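Autoinducer 2-binding protein LsrB (Clostridium saccharobutylicum DSM 13864, PDB 6DSP) binds the quorum-sensing signal autoinducer-2 (AI-2) as an LsrB-type receptor with a two-lobed periplasmic-binding-protein fold. Local coordinates at residues T23-P28 with Q77-I82; S209-H214 with Q233-K238; S313-K318 with S326-L331. All blocks are in the same frame, centred on the assembly; numbering follows the deposited sequence.

How the contacts relate
Contact 1 and contact 3 reach the same mixed sheet in one lobe, their centres about 23 Å apart, while contact 2 lies in the other lobe, about 40 Å from contact 1 and 36 Å from contact 3, centre to centre. Contact 1 is the most polar, and largely buried: two parallel strands of the core joined by backbone, amide and hydroxyl hydrogen bonds. Contact 2 joins two helix ends, with one buried leucine and an exposed lysine beside it. Contact 3 is partly buried and wholly apolar, a loop laid on one face of strand 327-330. None of the three touches another, and along the chain they follow in series.

Contact 1 (T23-P28 with Q77-I82)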
loop_
_atom_site.group_PDB
_atom_site.type_symbol
_atom_site.label_atom_id
_atom_site.label_comp_id
_atom_site.label_asym_id
_atom_site.label_seq_id
_atom_site.Cartn_x
_atom_site.Cartn_y
_atom_site.Cartn_z
ATOM N N THR A 23 8.145 -23.673 0.645
ATOM C CA THR A 23 8.747 -22.358 0.799
ATOM C C THR A 23 7.973 -21.367 -0.056
ATOM O O THR A 23 7.741 -21.603 -1.251
ATOM C CB THR A 23 10.226 -22.358 0.386
ATOM O OG1 THR A 23 10.987 -23.204 1.265
ATOM C CG2 THR A 23 10.792 -20.942 0.436
ATOM N N VAL A 24 7.579 -20.261 0.575
ATOM C CA VAL A 24 7.005 -19.103 -0.112
ATOM C C VAL A 24 8.043 -17.994 -0.128
ATOM O O VAL A 24 8.566 -17.619 0.927
ATOM C CB VAL A 24 5.732 -18.611 0.602
ATOM C CG1 VAL A 24 5.168 -17.397 -0.132
ATOM C CG2 VAL A 24 4.698 -19.730 0.714
ATOM N N THR A 25 8.334 -17.454 -1.318
ATOM C CA THR A 25 9.216 -16.292 -1.444
ATOM C C THR A 25 8.343 -15.041 -1.357
ATOM O O THR A 25 7.411 -14.866 -2.159
ATOM C CB THR A 25 9.994 -16.319 -2.760
ATOM O OG1 THR A 25 10.716 -17.557 -2.863
ATOM C CG2 THR A 25 10.956 -15.152 -2.840
ATOM N N PHE A 26 8.589 -14.230 -0.340
ATOM C CA PHE A 26 7.777 -13.054 -0.045
ATOM C C PHE A 26 8.559 -11.845 -0.537
ATOM O O PHE A 26 9.647 -11.549 -0.016
ATOM C CB PHE A 26 7.517 -13.000 1.464
ATOM C CG PHE A 26 6.617 -11.869 1.924
ATOM C CD1 PHE A 26 5.391 -11.637 1.310
ATOM C CD2 PHE A 26 6.945 -11.102 3.029
ATOM C CE1 PHE A 26 4.518 -10.659 1.817
ATOM C CE2 PHE A 26 6.086 -10.118 3.506
ATOM C CZ PHE A 26 4.884 -9.880 2.881
ATOM N N ILE A 27 8.015 -11.157 -1.531
ATOM C CA ILE A 27 8.741 -10.104 -2.239
ATOM C C ILE A 27 8.059 -8.760 -1.985
ATOM O O ILE A 27 6.885 -8.580 -2.343
ATOM C CB ILE A 27 8.837 -10.374 -3.750
ATOM C CG1 ILE A 27 9.456 -11.759 -4.007
ATOM C CG2 ILE A 27 9.635 -9.241 -4.426
ATOM C CD1 ILE A 27 9.485 -12.174 -5.470
ATOM N N PRO A 28 8.761 -7.792 -1.388
ATOM C CA PRO A 28 8.207 -6.468 -1.147
ATOM C C PRO A 28 8.498 -5.556 -2.335
ATOM O O PRO A 28 9.265 -5.901 -3.234
ATOM C CB PRO A 28 9.038 -5.999 0.052
ATOM C CG PRO A 28 10.428 -6.561 -0.246
ATOM C CD PRO A 28 10.134 -7.926 -0.823
ATOM N N GLN A 77 15.911 -21.266 -7.898
ATOM C CA GLN A 77 16.245 -21.969 -6.674
ATOM C C GLN A 77 15.189 -22.977 -6.257
ATOM O O GLN A 77 15.389 -23.673 -5.255
ATOM C CB GLN A 77 16.488 -20.959 -5.563
ATOM C CG GLN A 77 17.706 -20.125 -5.830
ATOM C CD GLN A 77 17.933 -19.092 -4.755
ATOM O OE1 GLN A 77 17.057 -18.842 -3.917
ATOM N NE2 GLN A 77 19.125 -18.501 -4.751
ATOM N N GLY A 78 14.085 -23.083 -7.005
ATOM C CA GLY A 78 13.084 -24.087 -6.694
ATOM C C GLY A 78 12.059 -23.670 -5.666
ATOM O O GLY A 78 11.473 -24.543 -5.009
ATOM N N THR A 79 11.798 -22.364 -5.519
ATOM C CA THR A 79 10.762 -21.968 -4.583
ATOM C C THR A 79 9.438 -22.578 -5.019
ATOM O O THR A 79 9.198 -22.832 -6.209
ATOM C CB THR A 79 10.639 -20.441 -4.496
ATOM O OG1 THR A 79 9.880 -20.133 -3.327
ATOM C CG2 THR A 79 9.926 -19.828 -5.735
ATOM N N ASN A 80 8.563 -22.817 -4.052
ATOM C CA ASN A 80 7.262 -23.372 -4.400
ATOM C C ASN A 80 6.231 -22.314 -4.733
ATOM O O ASN A 80 5.259 -22.612 -5.451
ATOM C CB ASN A 80 6.731 -24.230 -3.246
ATOM C CG ASN A 80 7.722 -25.301 -2.847
ATOM O OD1 ASN A 80 8.326 -25.230 -1.784
ATOM N ND2 ASN A 80 7.942 -26.263 -3.735
ATOM N N ALA A 81 6.400 -21.111 -4.208
ATOM C CA ALA A 81 5.379 -20.080 -4.362
ATOM C C ALA A 81 6.043 -18.734 -4.206
ATOM O O ALA A 81 7.081 -18.609 -3.559
ATOM C CB ALA A 81 4.260 -20.242 -3.329
ATOM N N ILE A 82 5.387 -17.711 -4.758
ATOM C CA ILE A 82 5.779 -16.315 -4.628
ATOM C C ILE A 82 4.557 -15.550 -4.150
ATOM O O ILE A 82 3.444 -15.789 -4.630
ATOM C CB ILE A 82 6.251 -15.762 -5.984
ATOM C CG1 ILE A 82 7.619 -16.365 -6.362
ATOM C CG2 ILE A 82 6.279 -14.242 -5.989
ATOM C CD1 ILE A 82 8.018 -16.117 -7.813
#
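T23 and N80 start the pairing with two opposed hydrogen bonds. The backbone N of T23 donates to N80 OD1 at 2.9 Å, almost straight (167°), in the plane of the side-chain carbonyl and on one of its lone pairs. In return, N80 N reaches T23 O at 3.2 Å, and A81 N adds a weak bond to the same oxygen at 3.3 Å. From here the two run as regular parallel strands, V24 bridging A81 and T25 bridging I82. T25 N donates to A81 O at 2.8 Å, and that oxygen also meets the CA-H of V24. T25 O takes the CA-H of I82, and T25 makes its next backbone hydrogen bond with C83.

On the face of T25 and I82, T25 OG1 and T79 OG1, the latter in the turn before the strand, share a 2.7 Å hydrogen bond in which either hydroxyl may be the donor; the two side chains cross at about a right angle. V24 CG2 rests on A81 CB at 4.1 Å under helix 273-288, and on the face of T25, I27 CD1 meets I82 CG2 at 3.9 Å under helix 64-76. Strand 23-27 sits between 53-56 and 81-84, the 2-1-3 order of a Rossmann-like lobe. The chemistry implies that N80, still in the turn before its strand, lends a side-chain carbonyl to extend the pairing to T23.

Contact 2 (S209-H214 with Q233-K238); sequences SILSAH and QAAQNK
L211 is turned toward helix 227-237 and carries most of the apolar contact. Its chi1 (-69°) sets CG beside the backbone N, and chi2 (167°) carries CD1 onto the backbone of the other helix: CD1 lies 3.7 Å from A235 CA, and almost as near to A235 N. The same methyl group meets the two alanine side chains, at 4.3 Å from A234 CB and 4.2 Å from A235 CB. Because both residues are that small, the leucine can come right up to the helix backbone. This is the tight, buried part.

The solvent side is looser. There K238, the first residue past its helix, reaches back to the other helix with its chain extended beyond CG. Its CD passes L211 CB at 4.1 Å, and NZ makes a weak hydrogen bond of 2.9 Å to L211 O. That carbonyl lies in the last turn of helix 200-213, where a positive charge would be expected to sit well against the helix dipole. S212 OG, nearby, is turned to E208 O in its own helix. N237 ND2 reaches E208 OE2, a further tie between the two helices.

The two helices run into and out of strand 219-222 of the four-stranded parallel sheet, and on the sheet side I210 packs on Y194 and H214 on V189 of strand 187-195.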
loop_
_atom_site.group_PDB
_atom_site.type_symbol
_atom_site.label_atom_id
_atom_site.label_comp_id
_atom_site.label_asym_id
_atom_site.label_seq_id
_atom_site.Cartn_x
_atom_site.Cartn_y
_atom_site.Cartn_z
ATOM N N SER A 209 10.234 20.482 -2.297
ATOM C CA SER A 209 9.839 21.092 -3.567
ATOM C C SER A 209 8.363 21.473 -3.571
ATOM O O SER A 209 7.990 22.537 -4.079
ATOM C CB SER A 209 10.120 20.116 -4.731
ATOM O OG SER A 209 11.511 19.870 -4.948
ATOM N N ILE A 210 7.496 20.603 -3.058
ATOM C CA ILE A 210 6.076 20.945 -3.018
ATOM C C ILE A 210 5.839 22.182 -2.175
ATOM O O ILE A 210 5.114 23.095 -2.582
ATOM C CB ILE A 210 5.255 19.764 -2.475
ATOM C CG1 ILE A 210 5.426 18.527 -3.357
ATOM C CG2 ILE A 210 3.785 20.172 -2.307
ATOM C CD1 ILE A 210 4.713 17.302 -2.785
ATOM N N LEU A 211 6.463 22.247 -0.987
ATOM C CA LEU A 211 6.232 23.370 -0.097
ATOM C C LEU A 211 6.863 24.650 -0.622
ATOM O O LEU A 211 6.368 25.745 -0.322
ATOM C CB LEU A 211 6.747 23.014 1.291
ATOM C CG LEU A 211 5.955 21.924 2.031
ATOM C CD1 LEU A 211 6.718 21.409 3.255
ATOM C CD2 LEU A 211 4.575 22.477 2.427
ATOM N N SER A 212 7.934 24.551 -1.411
ATOM C CA SER A 212 8.561 25.735 -2.000
ATOM C C SER A 212 7.752 26.269 -3.190
ATOM O O SER A 212 7.602 27.489 -3.359
ATOM C CB SER A 212 9.989 25.393 -2.443
ATOM O OG SER A 212 10.792 24.974 -1.343
ATOM N N ALA A 213 7.261 25.371 -4.050
ATOM C CA ALA A 213 6.566 25.764 -5.267
ATOM C C ALA A 213 5.097 26.075 -5.020
ATOM O O ALA A 213 4.480 26.753 -5.845
ATOM C CB ALA A 213 6.686 24.648 -6.310
ATOM N N HIS A 214 4.543 25.590 -3.909
ATOM C CA HIS A 214 3.141 25.761 -3.570
ATOM C C HIS A 214 3.073 26.119 -2.085
ATOM O O HIS A 214 2.542 25.377 -1.257
ATOM C CB HIS A 214 2.346 24.490 -3.870
ATOM C CG HIS A 214 2.545 23.984 -5.256
ATOM N ND1 HIS A 214 1.934 24.553 -6.354
ATOM C CD2 HIS A 214 3.352 23.005 -5.731
ATOM C CE1 HIS A 214 2.343 23.926 -7.445
ATOM N NE2 HIS A 214 3.212 22.995 -7.097
ATOM N N GLN A 233 8.979 15.209 7.219
ATOM C CA GLN A 233 10.324 15.739 7.452
ATOM C C GLN A 233 10.536 17.054 6.699
ATOM O O GLN A 233 11.127 18.006 7.227
ATOM C CB GLN A 233 11.350 14.699 7.000
ATOM C CG GLN A 233 12.770 15.157 7.266
ATOM C CD GLN A 233 13.097 15.217 8.748
ATOM O OE1 GLN A 233 12.726 14.294 9.507
ATOM N NE2 GLN A 233 13.783 16.274 9.176
ATOM N N ALA A 234 10.025 17.134 5.463
ATOM C CA ALA A 234 10.144 18.373 4.705
ATOM C C ALA A 234 9.451 19.528 5.418
ATOM O O ALA A 234 9.976 20.648 5.473
ATOM C CB ALA A 234 9.544 18.194 3.314
ATOM N N ALA A 235 8.262 19.271 5.969
ATOM C CA ALA A 235 7.542 20.303 6.693
ATOM C C ALA A 235 8.338 20.734 7.909
ATOM O O ALA A 235 8.495 21.932 8.173
ATOM C CB ALA A 235 6.165 19.771 7.078
ATOM N N GLN A 236 8.856 19.770 8.663
ATOM C CA GLN A 236 9.662 20.107 9.830
ATOM C C GLN A 236 10.916 20.896 9.432
ATOM O O GLN A 236 11.279 21.884 10.093
ATOM C CB GLN A 236 10.013 18.815 10.554
ATOM C CG GLN A 236 10.667 19.064 11.872
ATOM C CD GLN A 236 11.035 17.758 12.502
ATOM O OE1 GLN A 236 10.182 17.075 13.015
ATOM N NE2 GLN A 236 12.299 17.368 12.397
ATOM N N ASN A 237 11.560 20.511 8.324
ATOM C CA ASN A 237 12.716 21.256 7.805
ATOM C C ASN A 237 12.373 22.708 7.495
ATOM O O ASN A 237 13.236 23.586 7.613
ATOM C CB ASN A 237 13.271 20.583 6.548
ATOM C CG ASN A 237 13.955 19.269 6.834
ATOM O OD1 ASN A 237 14.179 18.890 7.977
ATOM N ND2 ASN A 237 14.306 18.558 5.772
ATOM N N LYS A 238 11.132 22.975 7.077
ATOM C CA LYS A 238 10.695 24.330 6.785
ATOM C C LYS A 238 10.098 25.024 8.007
ATOM O O LYS A 238 9.633 26.170 7.893
ATOM C CB LYS A 238 9.670 24.305 5.652
ATOM C CG LYS A 238 9.448 25.680 5.047
ATOM C CD LYS A 238 8.637 25.637 3.768
ATOM C CE LYS A 238 8.045 27.001 3.396
ATOM N NZ LYS A 238 7.499 27.069 1.995
#

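Contact 3 (S313-K318 with S326-L331)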
loop_
_atom_site.group_PDB
_atom_site.type_symbol
_atom_site.label_atom_id
_atom_site.label_comp_id
_atom_site.label_asym_id
_atom_site.label_seq_id
_atom_site.Cartn_x
_atom_site.Cartn_y
_atom_site.Cartn_z
ATOM N N SER A 313 -12.995 -7.924 -9.822
ATOM C CA SER A 313 -13.601 -6.621 -10.008
ATOM C C SER A 313 -13.893 -5.886 -8.694
ATOM O O SER A 313 -14.222 -4.695 -8.760
ATOM C CB SER A 313 -14.873 -6.758 -10.840
ATOM O OG SER A 313 -15.781 -7.652 -10.234
ATOM N N VAL A 314 -13.716 -6.505 -7.513
ATOM C CA VAL A 314 -13.787 -5.699 -6.288
ATOM C C VAL A 314 -12.701 -4.637 -6.235
ATOM O O VAL A 314 -12.854 -3.633 -5.526
ATOM C CB VAL A 314 -13.804 -6.560 -4.999
ATOM C CG1 VAL A 314 -14.937 -7.565 -5.011
ATOM C CG2 VAL A 314 -12.438 -7.223 -4.694
ATOM N N LEU A 315 -11.586 -4.836 -6.945
ATOM C CA LEU A 315 -10.526 -3.835 -6.978
ATOM C C LEU A 315 -10.549 -2.955 -8.232
ATOM O O LEU A 315 -9.768 -1.993 -8.306
ATOM C CB LEU A 315 -9.149 -4.507 -6.852
ATOM C CG LEU A 315 -8.885 -5.294 -5.550
ATOM C CD1 LEU A 315 -7.453 -5.812 -5.549
ATOM C CD2 LEU A 315 -9.131 -4.457 -4.317
ATOM N N ASP A 316 -11.386 -3.258 -9.211
ATOM C CA ASP A 316 -11.431 -2.524 -10.475
ATOM C C ASP A 316 -12.693 -2.995 -11.178
ATOM O O ASP A 316 -12.738 -4.129 -11.612
ATOM C CB ASP A 316 -10.201 -2.854 -11.344
ATOM C CG ASP A 316 -10.203 -2.093 -12.676
ATOM O OD1 ASP A 316 -11.248 -1.503 -13.037
ATOM O OD2 ASP A 316 -9.151 -2.053 -13.348
ATOM N N PRO A 317 -13.722 -2.160 -11.305
ATOM C CA PRO A 317 -14.968 -2.638 -11.901
ATOM C C PRO A 317 -14.801 -3.094 -13.337
ATOM O O PRO A 317 -15.664 -3.824 -13.826
ATOM C CB PRO A 317 -15.893 -1.419 -11.802
ATOM C CG PRO A 317 -15.217 -0.442 -10.986
ATOM C CD PRO A 317 -13.786 -0.763 -10.847
ATOM N N LYS A 318 -13.748 -2.657 -14.032
ATOM C CA LYS A 318 -13.501 -3.092 -15.398
ATOM C C LYS A 318 -12.809 -4.453 -15.475
ATOM O O LYS A 318 -12.599 -4.942 -16.589
ATOM C CB LYS A 318 -12.612 -2.076 -16.144
ATOM C CG LYS A 318 -12.992 -0.599 -16.039
ATOM C CD LYS A 318 -14.240 -0.249 -16.787
ATOM C CE LYS A 318 -14.578 1.259 -16.723
ATOM N NZ LYS A 318 -15.236 1.720 -15.440
ATOM N N SER A 326 -9.045 -16.915 -10.179
ATOM C CA SER A 326 -8.290 -15.685 -9.965
ATOM C C SER A 326 -9.178 -14.765 -9.135
ATOM O O SER A 326 -10.299 -14.470 -9.555
ATOM C CB SER A 326 -7.955 -15.060 -11.321
ATOM O OG SER A 326 -7.340 -13.794 -11.137
ATOM N N GLY A 327 -8.707 -14.320 -7.977
ATOM C CA GLY A 327 -9.559 -13.525 -7.116
ATOM C C GLY A 327 -8.796 -12.782 -6.040
ATOM O O GLY A 327 -7.558 -12.785 -6.005
ATOM N N VAL A 328 -9.559 -12.157 -5.139
ATOM C CA VAL A 328 -9.031 -11.189 -4.179
ATOM C C VAL A 328 -9.549 -11.512 -2.783
ATOM O O VAL A 328 -10.747 -11.774 -2.598
ATOM C CB VAL A 328 -9.485 -9.764 -4.586
ATOM C CG1 VAL A 328 -9.114 -8.724 -3.518
ATOM C CG2 VAL A 328 -8.958 -9.380 -5.958
ATOM N N VAL A 329 -8.670 -11.421 -1.785
ATOM C CA VAL A 329 -9.063 -11.449 -0.379
ATOM C C VAL A 329 -8.841 -10.042 0.159
ATOM O O VAL A 329 -7.764 -9.471 -0.034
ATOM C CB VAL A 329 -8.226 -12.475 0.403
ATOM C CG1 VAL A 329 -8.450 -12.328 1.891
ATOM C CG2 VAL A 329 -8.561 -13.886 -0.071
ATOM N N LEU A 330 -9.863 -9.476 0.806
ATOM C CA LEU A 330 -9.810 -8.124 1.364
ATOM C C LEU A 330 -9.599 -8.156 2.875
ATOM O O LEU A 330 -10.285 -8.898 3.589
ATOM C CB LEU A 330 -11.141 -7.410 1.074
ATOM C CG LEU A 330 -11.333 -7.030 -0.402
ATOM C CD1 LEU A 330 -12.790 -6.680 -0.723
ATOM C CD2 LEU A 330 -10.383 -5.905 -0.808
ATOM N N LEU A 331 -8.716 -7.289 3.381
ATOM C CA LEU A 331 -8.642 -7.111 4.824
ATOM C C LEU A 331 -9.960 -6.538 5.341
ATOM O O LEU A 331 -10.549 -5.649 4.704
ATOM C CB LEU A 331 -7.538 -6.120 5.164
ATOM C CG LEU A 331 -6.111 -6.589 4.907
ATOM C CD1 LEU A 331 -5.176 -5.548 5.487
ATOM C CD2 LEU A 331 -5.846 -7.973 5.500
#
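V314 and V328 mark the closest backbone approach, CA to CA 7.6 Å, and no hydrogen bond joins the loop to the strand, so side chains alone close the gap. On strand 327-330 the alternation of an extended chain turns V328 and L330 to the loop and V329 away from it, onto helix 273-288. V314 answers with CG2: chi1 (-56°) sets CG1 beside the backbone N, leaving CG2 in the crowded position between N and carbonyl carbon. That methyl touches V328 CG1 at 3.8 Å and L330 CD1 at 4.0 Å, wedging itself across both strand residues; the two valines run past one another, pointing opposite ways.

L315 crosses V328 obliquely and splits its two methyls between the same pair. CD1 lies 3.9 Å from V328 CG2 and about as far from V328 CG1, lodged against both branches of the valine, while CD2 meets L330 CD2 at 4.0 Å.

In the fold, strand 327-330 belongs to the mixed sheet of this lobe, lying parallel to 120-123 and antiparallel to 305-311. The residues from 312 to 326 link these two antiparallel neighbours, and the contact is that connection folding back on the strand it leads into. L315 also touches M121 and S123 of strand 120-123, which carries the cover over to the next strand.

Beyond L315 the loop is shaped by D316, whose OD1 accepts from K318 N at 2.9 Å in an Asx turn, the donor lying well above the carboxylate plane. Just past the strand, L331 touches W271, a residue of the AI-2 pocket, and the side chain of L315 stays about 12 Å from the bound ligand.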